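Local coordinates for protein cystalysin (Treponema denticola, PDB 1C7N) that belongs to the class I and II aminotransferase family of pyridoxal-5'-phosphate enzymes and holds the cofactor through a covalent bond to a lysine side chain, at residues G63-T68 with L276-C281; K238-A243 with E282-E287. All coordinates share one frame; numbering follows the deposited sequence.

In the fold
Interactions 1 and 2 both use helix 275-287: its first half meets the loop 63-68 and its second half meets the end of helix 237-240 and the turn that follows, and the two contacts touch where Ala-280 CB packs on Ile-242 CD1. Both are largely buried and both touch the second subunit, but their centres lie about 23 Å (interaction 1) and about 14 Å (interaction 2) from the centre of the chain. In 63-68 with 276-281, a single tyrosine ring lies against loop backbone and proline; in 238-243 with 282-287, a cysteine lies over a phenylalanine face, with a tyrosine at the ring edge and an isoleucine beside the sulfur. Each also reaches a pyridoxal-5'-phosphate, Lys-238 that of its own subunit and Tyr-64 that of the second.

Interaction 1: G63-T68 with L276-C281. With PLP (pyridoxal-5'-phosphate), chain J.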
loop_
_atom_site.group_PDB
_atom_site.type_symbol
_atom_site.label_atom_id
_atom_site.label_comp_id
_atom_site.label_asym_id
_atom_site.label_seq_id
_atom_site.Cartn_x
_atom_site.Cartn_y
_atom_site.Cartn_z
ATOM N N GLY A 63 3.424 0.017 -14.127
ATOM C CA GLY A 63 4.494 -0.780 -13.541
ATOM C C GLY A 63 5.022 -0.275 -12.209
ATOM O O GLY A 63 4.343 0.477 -11.507
ATOM N N TYR A 64 6.228 -0.708 -11.846
ATOM C CA TYR A 64 6.848 -0.287 -10.597
ATOM C C TYR A 64 7.088 1.213 -10.674
ATOM O O TYR A 64 7.895 1.696 -11.475
ATOM C CB TYR A 64 8.146 -1.059 -10.369
ATOM C CG TYR A 64 7.894 -2.476 -9.901
ATOM C CD1 TYR A 64 7.410 -2.725 -8.616
ATOM C CD2 TYR A 64 8.103 -3.564 -10.751
ATOM C CE1 TYR A 64 7.137 -4.024 -8.187
ATOM C CE2 TYR A 64 7.835 -4.863 -10.332
ATOM C CZ TYR A 64 7.352 -5.086 -9.054
ATOM O OH TYR A 64 7.084 -6.374 -8.650
ATOM N N THR A 65 6.374 1.940 -9.821
ATOM C CA THR A 65 6.416 3.392 -9.829
ATOM C C THR A 65 6.850 4.064 -8.535
ATOM O O THR A 65 6.571 3.583 -7.434
ATOM C CB THR A 65 5.025 3.932 -10.219
ATOM O OG1 THR A 65 4.596 3.291 -11.431
ATOM C CG2 THR A 65 5.065 5.448 -10.416
ATOM N N GLY A 66 7.536 5.192 -8.692
ATOM C CA GLY A 66 8.002 5.968 -7.562
ATOM C C GLY A 66 7.661 7.424 -7.820
ATOM O O GLY A 66 7.179 7.752 -8.908
ATOM N N PRO A 67 7.900 8.321 -6.851
ATOM C CA PRO A 67 7.607 9.751 -6.994
ATOM C C PRO A 67 8.590 10.455 -7.924
ATOM O O PRO A 67 9.789 10.221 -7.844
ATOM C CB PRO A 67 7.743 10.294 -5.564
ATOM C CG PRO A 67 7.908 9.064 -4.682
ATOM C CD PRO A 67 8.559 8.051 -5.565
ATOM N N THR A 68 8.080 11.319 -8.795
ATOM C CA THR A 68 8.936 12.081 -9.702
ATOM C C THR A 68 9.393 13.327 -8.947
ATOM O O THR A 68 8.816 13.683 -7.917
ATOM C CB THR A 68 8.170 12.563 -10.934
ATOM O OG1 THR A 68 7.059 13.367 -10.506
ATOM C CG2 THR A 68 7.676 11.387 -11.762
ATOM N N LEU A 276 -1.020 5.361 -9.579
ATOM C CA LEU A 276 -2.163 6.265 -9.541
ATOM C C LEU A 276 -2.192 7.076 -8.253
ATOM O O LEU A 276 -2.710 8.192 -8.231
ATOM C CB LEU A 276 -3.465 5.482 -9.707
ATOM C CG LEU A 276 -3.549 4.754 -11.053
ATOM C CD1 LEU A 276 -4.828 3.936 -11.126
ATOM C CD2 LEU A 276 -3.485 5.774 -12.185
ATOM N N GLY A 277 -1.633 6.510 -7.186
ATOM C CA GLY A 277 -1.593 7.213 -5.918
ATOM C C GLY A 277 -0.734 8.460 -6.043
ATOM O O GLY A 277 -1.109 9.539 -5.587
ATOM N N TYR A 278 0.427 8.319 -6.665
ATOM C CA TYR A 278 1.302 9.466 -6.847
ATOM C C TYR A 278 0.638 10.530 -7.713
ATOM O O TYR A 278 0.632 11.704 -7.355
ATOM C CB TYR A 278 2.634 9.046 -7.478
ATOM C CG TYR A 278 3.495 8.214 -6.558
ATOM C CD1 TYR A 278 3.622 6.838 -6.744
ATOM C CD2 TYR A 278 4.157 8.794 -5.478
ATOM C CE1 TYR A 278 4.389 6.061 -5.877
ATOM C CE2 TYR A 278 4.923 8.021 -4.601
ATOM C CZ TYR A 278 5.034 6.659 -4.809
ATOM O OH TYR A 278 5.798 5.892 -3.959
ATOM N N LYS A 279 0.061 10.117 -8.840
ATOM C CA LYS A 279 -0.585 11.055 -9.762
ATOM C C LYS A 279 -1.819 11.738 -9.176
ATOM O O LYS A 279 -2.068 12.917 -9.442
ATOM C CB LYS A 279 -0.973 10.345 -11.060
ATOM C CG LYS A 279 -1.454 11.290 -12.156
ATOM C CD LYS A 279 -0.337 12.218 -12.612
ATOM C CE LYS A 279 -0.799 13.132 -13.730
ATOM N NZ LYS A 279 0.265 14.093 -14.132
ATOM N N ALA A 280 -2.594 10.992 -8.392
ATOM C CA ALA A 280 -3.796 11.532 -7.765
ATOM C C ALA A 280 -3.449 12.715 -6.865
ATOM O O ALA A 280 -4.122 13.743 -6.891
ATOM C CB ALA A 280 -4.499 10.441 -6.951
ATOM N N CYS A 281 -2.398 12.567 -6.066
ATOM C CA CYS A 281 -1.978 13.634 -5.162
ATOM C C CYS A 281 -1.524 14.861 -5.950
ATOM O O CYS A 281 -1.858 15.994 -5.597
ATOM C CB CYS A 281 -0.838 13.151 -4.265
ATOM S SG CYS A 281 -0.227 14.411 -3.124
HETATM N N1 PLP J . 7.988 -12.467 -6.133
HETATM C C2 PLP J . 8.812 -12.752 -7.234
HETATM C C2A PLP J . 9.488 -14.105 -7.185
HETATM C C3 PLP J . 8.833 -11.760 -8.314
HETATM O O3 PLP J . 9.698 -12.066 -9.305
HETATM C C4 PLP J . 8.022 -10.607 -8.221
HETATM C C4A PLP J . 8.039 -9.621 -9.301
HETATM C C5 PLP J . 7.168 -10.439 -7.003
HETATM C C6 PLP J . 7.191 -11.368 -5.992
HETATM C C5A PLP J . 6.148 -9.293 -6.988
HETATM O O4P PLP J . 6.211 -8.516 -5.834
HETATM P P PLP J . 5.172 -7.301 -5.662
HETATM O O1P PLP J . 5.487 -6.857 -4.273
HETATM O O2P PLP J . 3.771 -7.883 -5.822
HETATM O O3P PLP J . 5.429 -6.345 -6.731
#
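The loop 63-68 runs past helix 275-287 without regular structure, and its backbone comes nearest at Pro-67 and Tyr-278, whose CA atoms are 6.3 Å apart. Tyr-278 carries the helix side of the contact. With CG anti to its carbonyl carbon (chi1 -69°), the ring reaches out to the loop and lays one face against the main chain, Gly-66 C standing 4.0 Å above the ring plane of Tyr-278 over its centre. Glycine suits this place because a CB here would be crowded by Pro-67 CD. Pro-67 continues the cover, its N offset toward the rim and its CB 3.7 Å from Tyr-278 CE2. Thr-65 adds its methyl, CG2 lying 4.2 Å from Tyr-278 CD1, while its OG1 makes a hydrogen bond of 2.8 Å within the loop to Gly-63 O, standing 54° out of the carbonyl plane. The phenol oxygen of Tyr-278 is hydrogen-bonded to Pro-272 O.

In this fold-type I pyridoxal-5'-phosphate dimer, the loop reaches the cofactor site of the second subunit. Tyr-64 takes no part in the helix contact; its OH donates a hydrogen bond of 2.5 Å to O3P of the pyridoxal-5'-phosphate held there. Phe-273 packs edge-to-face with the Tyr-64 ring, and Asp-40 OD1 of the second subunit accepts a hydrogen bond from Tyr-64 N. Thr-68 is the N-cap of helix 69-83, with OG1 bonded to Tyr-71 N.

Interaction 2: K238-A243 with E282-E287; sequences KTFNIA and EICYKE. With PLP (pyridoxal-5'-phosphate), chain I.
Phe-240 and Cys-284 form the heart of this contact, a CH-pi interaction in which Cys-284 CB sits 3.6 Å from the centroid of the Phe-240 ring, only 14° off its normal. With SG anti to the carbonyl carbon (chi1 -74°), the sulfur stays beside the ring in an oblique sulfur-aromatic contact, 4.0 Å from the same centroid. Cysteine suits the place because it is short enough to bring the helix close to the ring. On the opposite face of Phe-240 lies CG2 of the adjoining Thr-239, so the ring is sandwiched.

Apolar contacts complete the join. Phe-240 CE1 meets Tyr-285 CE2 at 4.0 Å, the two side chains crossing at about a right angle, and Tyr-285 also stacks on Trp-78. Ile-242 brings CD1 to within 4.1 Å of Cys-284 SG.

Polar groups find partners other than the facing segment. A Schellman motif ends helix 237-240 at Asn-241, Thr-239 OG1 is hydrogen-bonded to Asp-208, and Lys-286 NZ forms salt bridges with Glu-282 OE1, at 3.1 Å, and with Glu-70 of helix 69-83.

Lys-238 NZ is joined to C4A of pyridoxal-5'-phosphate by a covalent bond of 1.3 Å, consistent with the family's internal aldimine. Beside the helix bearing this lysine, the two segments meet through dispersion and CH-pi contacts alone, which depend on shape fit.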
loop_
_atom_site.group_PDB
_atom_site.type_symbol
_atom_site.label_atom_id
_atom_site.label_comp_id
_atom_site.label_asym_id
_atom_site.label_seq_id
_atom_site.Cartn_x
_atom_site.Cartn_y
_atom_site.Cartn_z
ATOM N N LYS A 238 -7.858 12.840 3.078
ATOM C CA LYS A 238 -9.027 13.409 3.736
ATOM C C LYS A 238 -9.509 14.639 2.965
ATOM O O LYS A 238 -10.712 14.828 2.748
ATOM C CB LYS A 238 -8.695 13.787 5.184
ATOM C CG LYS A 238 -8.793 12.615 6.149
ATOM C CD LYS A 238 -10.248 12.159 6.293
ATOM C CE LYS A 238 -10.412 10.891 7.148
ATOM N NZ LYS A 238 -9.315 10.789 8.110
ATOM N N THR A 239 -8.561 15.456 2.523
ATOM C CA THR A 239 -8.881 16.675 1.782
ATOM C C THR A 239 -9.693 16.445 0.505
ATOM O O THR A 239 -10.688 17.132 0.263
ATOM C CB THR A 239 -7.596 17.431 1.384
ATOM O OG1 THR A 239 -6.753 17.583 2.534
ATOM C CG2 THR A 239 -7.936 18.814 0.815
ATOM N N PHE A 240 -9.278 15.477 -0.308
ATOM C CA PHE A 240 -9.957 15.228 -1.580
ATOM C C PHE A 240 -10.730 13.912 -1.691
ATOM O O PHE A 240 -11.052 13.455 -2.794
ATOM C CB PHE A 240 -8.937 15.339 -2.716
ATOM C CG PHE A 240 -8.207 16.659 -2.739
ATOM C CD1 PHE A 240 -6.963 16.796 -2.134
ATOM C CD2 PHE A 240 -8.785 17.777 -3.340
ATOM C CE1 PHE A 240 -6.302 18.029 -2.127
ATOM C CE2 PHE A 240 -8.134 19.012 -3.338
ATOM C CZ PHE A 240 -6.891 19.137 -2.731
ATOM N N ASN A 241 -11.030 13.310 -0.544
ATOM C CA ASN A 241 -11.790 12.063 -0.496
ATOM C C ASN A 241 -11.148 10.923 -1.293
ATOM O O ASN A 241 -11.828 10.223 -2.054
ATOM C CB ASN A 241 -13.217 12.329 -1.003
ATOM C CG ASN A 241 -14.170 11.188 -0.711
ATOM O OD1 ASN A 241 -13.933 10.373 0.177
ATOM N ND2 ASN A 241 -15.272 11.137 -1.452
ATOM N N ILE A 242 -9.842 10.732 -1.112
ATOM C CA ILE A 242 -9.144 9.655 -1.815
ATOM C C ILE A 242 -8.392 8.702 -0.892
ATOM O O ILE A 242 -7.235 8.349 -1.143
ATOM C CB ILE A 242 -8.168 10.200 -2.890
ATOM C CG1 ILE A 242 -7.170 11.181 -2.275
ATOM C CG2 ILE A 242 -8.958 10.857 -4.013
ATOM C CD1 ILE A 242 -6.101 11.658 -3.265
ATOM N N ALA A 243 -9.063 8.282 0.177
ATOM C CA ALA A 243 -8.484 7.342 1.123
ATOM C C ALA A 243 -8.233 6.033 0.374
ATOM O O ALA A 243 -7.381 5.243 0.762
ATOM C CB ALA A 243 -9.445 7.101 2.293
ATOM N N GLU A 282 -0.763 14.631 -7.016
ATOM C CA GLU A 282 -0.284 15.728 -7.846
ATOM C C GLU A 282 -1.443 16.471 -8.513
ATOM O O GLU A 282 -1.496 17.707 -8.494
ATOM C CB GLU A 282 0.684 15.207 -8.915
ATOM C CG GLU A 282 1.146 16.293 -9.881
ATOM C CD GLU A 282 2.219 15.812 -10.839
ATOM O OE1 GLU A 282 2.353 16.411 -11.926
ATOM O OE2 GLU A 282 2.938 14.848 -10.499
ATOM N N ILE A 283 -2.370 15.723 -9.101
ATOM C CA ILE A 283 -3.525 16.332 -9.756
ATOM C C ILE A 283 -4.339 17.170 -8.772
ATOM O O ILE A 283 -4.762 18.281 -9.096
ATOM C CB ILE A 283 -4.465 15.274 -10.352
ATOM C CG1 ILE A 283 -3.756 14.496 -11.465
ATOM C CG2 ILE A 283 -5.718 15.950 -10.905
ATOM C CD1 ILE A 283 -4.550 13.301 -11.957
ATOM N N CYS A 284 -4.568 16.632 -7.576
ATOM C CA CYS A 284 -5.351 17.340 -6.560
ATOM C C CYS A 284 -4.748 18.679 -6.160
ATOM O O CYS A 284 -5.440 19.701 -6.137
ATOM C CB CYS A 284 -5.519 16.478 -5.303
ATOM S SG CYS A 284 -6.687 15.094 -5.473
ATOM N N TYR A 285 -3.463 18.665 -5.820
ATOM C CA TYR A 285 -2.767 19.875 -5.405
ATOM C C TYR A 285 -2.684 20.905 -6.527
ATOM O O TYR A 285 -2.791 22.108 -6.286
ATOM C CB TYR A 285 -1.356 19.522 -4.917
ATOM C CG TYR A 285 -1.307 18.877 -3.546
ATOM C CD1 TYR A 285 -0.113 18.358 -3.040
ATOM C CD2 TYR A 285 -2.442 18.834 -2.728
ATOM C CE1 TYR A 285 -0.048 17.818 -1.754
ATOM C CE2 TYR A 285 -2.383 18.296 -1.443
ATOM C CZ TYR A 285 -1.183 17.794 -0.963
ATOM O OH TYR A 285 -1.116 17.280 0.313
ATOM N N LYS A 286 -2.498 20.433 -7.754
ATOM C CA LYS A 286 -2.397 21.336 -8.893
ATOM C C LYS A 286 -3.714 21.832 -9.481
ATOM O O LYS A 286 -3.796 22.975 -9.924
ATOM C CB LYS A 286 -1.603 20.680 -10.022
ATOM C CG LYS A 286 -0.119 20.556 -9.783
ATOM C CD LYS A 286 0.560 19.991 -11.029
ATOM C CE LYS A 286 2.072 20.011 -10.895
ATOM N NZ LYS A 286 2.723 19.454 -12.115
ATOM N N GLU A 287 -4.747 20.990 -9.478
ATOM C CA GLU A 287 -6.014 21.352 -10.113
ATOM C C GLU A 287 -7.302 21.395 -9.302
ATOM O O GLU A 287 -8.282 21.985 -9.753
ATOM C CB GLU A 287 -6.272 20.402 -11.289
ATOM C CG GLU A 287 -5.121 20.246 -12.272
ATOM C CD GLU A 287 -5.430 19.229 -13.357
ATOM O OE1 GLU A 287 -6.423 19.426 -14.090
ATOM O OE2 GLU A 287 -4.683 18.228 -13.479
HETATM N N1 PLP I . -5.348 10.368 11.082
HETATM C C2 PLP I . -6.571 10.940 11.483
HETATM C C2A PLP I . -6.490 11.841 12.701
HETATM C C3 PLP I . -7.725 10.672 10.621
HETATM O O3 PLP I . -8.870 11.146 11.115
HETATM C C4 PLP I . -7.553 9.918 9.436
HETATM C C4A PLP I . -8.656 9.709 8.499
HETATM C C5 PLP I . -6.186 9.399 9.113
HETATM C C6 PLP I . -5.133 9.616 9.954
HETATM C C5A PLP I . -5.977 8.928 7.677
HETATM O O4P PLP I . -5.518 7.673 7.364
HETATM P P PLP I . -5.280 7.474 5.767
HETATM O O1P PLP I . -5.151 6.023 5.660
HETATM O O2P PLP I . -3.999 8.195 5.390
HETATM O O3P PLP I . -6.424 7.988 5.006
#